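Local coordinates for putative methyl-accepting chemotaxis protein (Salmonella enterica subsp. enterica serovar Typhimurium str. LT2, PDB 6DB1) that probably senses a chemical signal through its N-terminal ligand-binding domain and relays it across the membrane to the chemotaxis machinery, at residues E68-K71 and A72-G76; I82-E85 and V86-W90. All blocks are in the same frame, centred on the assembly; numbering follows the deposited sequence.

Both contacts are local and belong to an all-helical domain whose four helices form a bundle. Contact 1 comes first along the chain, at the C-terminal end of helix 54-73. Contact 2 follows in the early turns of helix 80-105, the next helix. The chain reverses between them, and the two helices run antiparallel. The centres of the contacts lie about 10 Å apart. They touch directly. Ser-74 CB packs on Ser-83 OG at 3.2 Å, and Met-70 CG meets Leu-87 CD2 at 3.6 Å. Together they pack the connection between helices 54-73 and 80-105 at one end of the bundle of the probable ligand-binding domain.

Contact 1. Residues E68-K71 and A72-G76; sequences EEMK and ALSPG
Ser-74 folds back on Met-70 at the end of helix 54-73. Its OG stands beside its own backbone N (chi1 -50°), which turns the hydroxyl towards the preceding helical turn. There it donates to Met-70 O. The modelled separation of Ser-74 OG and Met-70 O, 2.5 Å, is very short, and its exact value is doubtful. Leu-73 N also reaches Met-70 O, at 3.2 Å, but only weakly.

The Leu-73 side chain can be followed outward along one carbonyl. Leu-73 CB lies 3.6 Å from both Met-70 O and Glu-69 O. Leu-73 CG comes nearer to the second of these, with Glu-69 O at 3.3 Å. Of the two branches, Leu-73 CD1 stays alongside Glu-69 O at 3.7 Å. The leucine thus lies over the oxygen to which its own N makes a weak bond.

The backbone pattern changes over these residues. Ala-72 N still bonds to Glu-68 O in the ordinary helical way, at 3.1 Å. Ser-74 N bonds to Lys-71 O, three residues back, at 3.2 Å. It approaches from above the carbonyl plane, 72° out of it, as the helix closes in a tighter turn. The peptide bond before Pro-75, just past the helix end, is cis.

Lys-71 NZ links Glu-68 OE1 on its own helix, by a long salt bridge, to Gln-91 OE1 of helix 80-105. Met-70, a selenomethionine, is buried, and its side chain packs against Trp-90 of helix 80-105 and against Gln-20 and Val-23 of helix 13-46. Leu-73 O and Pro-75 O are held by His-16 and Gln-20 of that same helix, so the end of helix 54-73 lies against two neighbouring helices.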
loop_
_atom_site.group_PDB
_atom_site.type_symbol
_atom_site.label_atom_id
_atom_site.label_comp_id
_atom_site.label_asym_id
_atom_site.label_seq_id
_atom_site.Cartn_x
_atom_site.Cartn_y
_atom_site.Cartn_z
ATOM N N GLU A 68 12.337 9.628 2.474
ATOM C CA GLU A 68 13.778 9.840 2.462
ATOM C C GLU A 68 14.474 8.606 1.880
ATOM O O GLU A 68 15.386 8.730 1.089
ATOM C CB GLU A 68 14.297 10.144 3.869
ATOM C CG GLU A 68 13.976 11.547 4.342
ATOM C CD GLU A 68 14.309 12.642 3.349
ATOM O OE1 GLU A 68 13.386 13.104 2.657
ATOM O OE2 GLU A 68 15.493 13.016 3.260
ATOM N N GLU A 69 14.011 7.425 2.254
ATOM C CA GLU A 69 14.581 6.173 1.770
ATOM C C GLU A 69 14.313 6.036 0.259
ATOM O O GLU A 69 15.182 5.547 -0.510
ATOM C CB GLU A 69 13.959 5.025 2.561
ATOM C CG GLU A 69 14.873 3.857 2.818
ATOM C CD GLU A 69 14.165 2.686 3.486
ATOM O OE1 GLU A 69 14.511 1.533 3.143
ATOM O OE2 GLU A 69 13.249 2.924 4.325
HETATM N N MSE A 70 13.146 6.497 -0.186
HETATM C CA MSE A 70 12.824 6.403 -1.616
HETATM C C MSE A 70 13.745 7.275 -2.396
HETATM O O MSE A 70 14.266 6.853 -3.436
HETATM C CB MSE A 70 11.380 6.783 -1.939
HETATM C CG MSE A 70 10.956 6.308 -3.347
HETATM SE SE MSE A 70 10.633 4.363 -3.404
HETATM C CE MSE A 70 10.237 4.285 -5.315
ATOM N N LYS A 71 13.983 8.492 -1.891
ATOM C CA LYS A 71 14.875 9.464 -2.560
ATOM C C LYS A 71 16.306 8.923 -2.683
ATOM O O LYS A 71 16.967 9.122 -3.721
ATOM C CB LYS A 71 14.941 10.774 -1.768
ATOM C CG LYS A 71 13.721 11.674 -1.892
ATOM C CD LYS A 71 13.798 12.875 -0.998
ATOM C CE LYS A 71 12.742 13.899 -1.332
ATOM N NZ LYS A 71 12.631 14.907 -0.257
ATOM N N ALA A 72 16.793 8.302 -1.605
ATOM C CA ALA A 72 18.153 7.746 -1.553
ATOM C C ALA A 72 18.343 6.628 -2.590
ATOM O O ALA A 72 19.461 6.435 -3.058
ATOM C CB ALA A 72 18.463 7.262 -0.148
ATOM N N LEU A 73 17.259 5.926 -2.956
ATOM C CA LEU A 73 17.271 4.797 -3.927
ATOM C C LEU A 73 17.005 5.243 -5.371
ATOM O O LEU A 73 17.192 4.442 -6.285
ATOM C CB LEU A 73 16.137 3.821 -3.567
ATOM C CG LEU A 73 16.263 3.026 -2.269
ATOM C CD1 LEU A 73 15.026 2.166 -2.060
ATOM C CD2 LEU A 73 17.507 2.151 -2.259
ATOM N N SER A 74 16.603 6.500 -5.579
ATOM C CA SER A 74 16.134 6.969 -6.877
ATOM C C SER A 74 17.128 7.896 -7.606
ATOM O O SER A 74 17.918 8.642 -6.986
ATOM C CB SER A 74 14.810 7.640 -6.663
ATOM O OG SER A 74 13.953 6.781 -5.906
ATOM N N PRO A 75 17.069 7.887 -8.942
ATOM C CA PRO A 75 16.122 7.044 -9.717
ATOM C C PRO A 75 16.556 5.585 -9.873
ATOM O O PRO A 75 15.718 4.734 -10.150
ATOM C CB PRO A 75 16.132 7.634 -11.124
ATOM C CG PRO A 75 17.536 8.164 -11.240
ATOM C CD PRO A 75 17.755 8.795 -9.881
ATOM N N GLY A 76 17.839 5.298 -9.671
ATOM C CA GLY A 76 18.291 3.937 -9.888
ATOM C C GLY A 76 18.028 3.494 -11.332
ATOM O O GLY A 76 18.201 4.272 -12.268
#

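Contact 2. Residues I82-E85 and V86-W90; sequences ISRE and VLSNW
Arg-84 and Leu-87 meet on an early turn of helix 80-105, a member of the four-helix bundle. The arginine chain bends at chi2 and chi3, which brings its end back over the next turn. Arg-84 NH1 settles 3.4 Å from Leu-87 CD1. This is a van der Waals contact.

The backbone here is a regular alpha helix. Val-86 N donates to Ile-82 O at 3.1 Å, and Leu-87 N to Ser-83 O at 3.2 Å. Ser-88 N gives the same kind of bond to Arg-84 O, and Asn-89 N to Glu-85 O at 3.0 Å. Each acceptor is four residues back. Ile-82 N is satisfied from before the segment, by Asn-79 OD1.

Arg-84 O takes a second, weak bond. Ser-88 OG lies beside its own backbone N (chi1 -70°), and Ser-88 OG leans back to Arg-84 O at 3.3 Å.

Glu-85 and Asn-89 lie one turn apart, with their carboxylate and amide planes 59° apart. Both turn to Ser-131 OG of helix 110-144, Glu-85 OE2 by a hydrogen bond and Asn-89 ND2 by a weak one, while Glu-85 OE1 forms a salt bridge with Arg-134 and Asn-89 ND2 a second weak bond to Ala-127 O.

The Trp-90 ring meets Phe-128 edge-to-face. The tryptophan continues the same backbone pattern, with Trp-90 N bonded to Val-86 O at 2.9 Å.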
loop_
_atom_site.group_PDB
_atom_site.type_symbol
_atom_site.label_atom_id
_atom_site.label_comp_id
_atom_site.label_asym_id
_atom_site.label_seq_id
_atom_site.Cartn_x
_atom_site.Cartn_y
_atom_site.Cartn_z
ATOM N N ILE A 82 9.444 9.029 -14.248
ATOM C CA ILE A 82 8.515 8.348 -13.359
ATOM C C ILE A 82 9.035 8.452 -11.922
ATOM O O ILE A 82 8.272 8.712 -10.983
ATOM C CB ILE A 82 8.321 6.894 -13.812
ATOM C CG1 ILE A 82 7.591 6.861 -15.159
ATOM C CG2 ILE A 82 7.599 6.077 -12.747
ATOM C CD1 ILE A 82 7.478 5.501 -15.764
ATOM N N SER A 83 10.331 8.252 -11.766
ATOM C CA SER A 83 10.900 8.313 -10.436
ATOM C C SER A 83 10.605 9.688 -9.820
ATOM O O SER A 83 10.183 9.787 -8.675
ATOM C CB SER A 83 12.365 8.010 -10.484
ATOM O OG SER A 83 12.915 8.072 -9.193
ATOM N N ARG A 84 10.776 10.733 -10.628
ATOM C CA ARG A 84 10.551 12.125 -10.227
ATOM C C ARG A 84 9.089 12.425 -9.899
ATOM O O ARG A 84 8.808 13.183 -8.972
ATOM C CB ARG A 84 11.029 13.075 -11.328
ATOM C CG ARG A 84 12.466 13.516 -11.116
ATOM C CD ARG A 84 12.494 14.641 -10.099
ATOM N NE ARG A 84 13.672 14.640 -9.238
ATOM C CZ ARG A 84 13.651 14.303 -7.954
ATOM N NH1 ARG A 84 12.505 13.983 -7.377
ATOM N NH2 ARG A 84 14.767 14.324 -7.247
ATOM N N GLU A 85 8.179 11.907 -10.687
ATOM C CA GLU A 85 6.772 12.127 -10.440
ATOM C C GLU A 85 6.407 11.587 -9.045
ATOM O O GLU A 85 5.734 12.250 -8.268
ATOM C CB GLU A 85 5.970 11.438 -11.541
ATOM C CG GLU A 85 4.579 11.990 -11.719
ATOM C CD GLU A 85 3.690 11.135 -12.600
ATOM O OE1 GLU A 85 4.051 10.924 -13.773
ATOM O OE2 GLU A 85 2.643 10.694 -12.115
ATOM N N VAL A 86 6.878 10.376 -8.744
ATOM C CA VAL A 86 6.603 9.688 -7.484
ATOM C C VAL A 86 7.104 10.506 -6.283
ATOM O O VAL A 86 6.347 10.741 -5.345
ATOM C CB VAL A 86 7.238 8.284 -7.491
ATOM C CG1 VAL A 86 7.392 7.709 -6.094
ATOM C CG2 VAL A 86 6.462 7.339 -8.391
ATOM N N LEU A 87 8.358 10.917 -6.316
ATOM C CA LEU A 87 8.947 11.663 -5.198
ATOM C C LEU A 87 8.252 13.020 -5.013
ATOM O O LEU A 87 8.029 13.440 -3.879
ATOM C CB LEU A 87 10.444 11.848 -5.450
ATOM C CG LEU A 87 11.262 10.564 -5.553
ATOM C CD1 LEU A 87 12.706 10.856 -5.935
ATOM C CD2 LEU A 87 11.199 9.782 -4.261
ATOM N N SER A 88 7.911 13.707 -6.097
ATOM C CA SER A 88 7.274 15.023 -5.955
ATOM C C SER A 88 5.851 14.899 -5.416
ATOM O O SER A 88 5.454 15.694 -4.590
ATOM C CB SER A 88 7.284 15.772 -7.247
ATOM O OG SER A 88 8.602 16.156 -7.562
ATOM N N ASN A 89 5.094 13.921 -5.883
ATOM C CA ASN A 89 3.710 13.740 -5.410
ATOM C C ASN A 89 3.722 13.203 -3.973
ATOM O O ASN A 89 2.858 13.566 -3.158
ATOM C CB ASN A 89 2.896 12.882 -6.383
ATOM C CG ASN A 89 2.626 13.608 -7.682
ATOM O OD1 ASN A 89 2.837 14.815 -7.770
ATOM N ND2 ASN A 89 2.123 12.898 -8.678
ATOM N N TRP A 90 4.701 12.363 -3.649
ATOM C CA TRP A 90 4.823 11.832 -2.294
ATOM C C TRP A 90 5.113 13.002 -1.351
ATOM O O TRP A 90 4.458 13.170 -0.327
ATOM C CB TRP A 90 5.961 10.811 -2.231
ATOM C CG TRP A 90 6.046 9.957 -1.001
ATOM C CD1 TRP A 90 5.695 10.271 0.276
ATOM C CD2 TRP A 90 6.702 8.681 -0.924
ATOM N NE1 TRP A 90 5.997 9.235 1.118
ATOM C CE2 TRP A 90 6.624 8.248 0.406
ATOM C CE3 TRP A 90 7.279 7.835 -1.871
ATOM C CZ2 TRP A 90 7.142 7.027 0.823
ATOM C CZ3 TRP A 90 7.782 6.621 -1.468
ATOM C CH2 TRP A 90 7.736 6.238 -0.129
#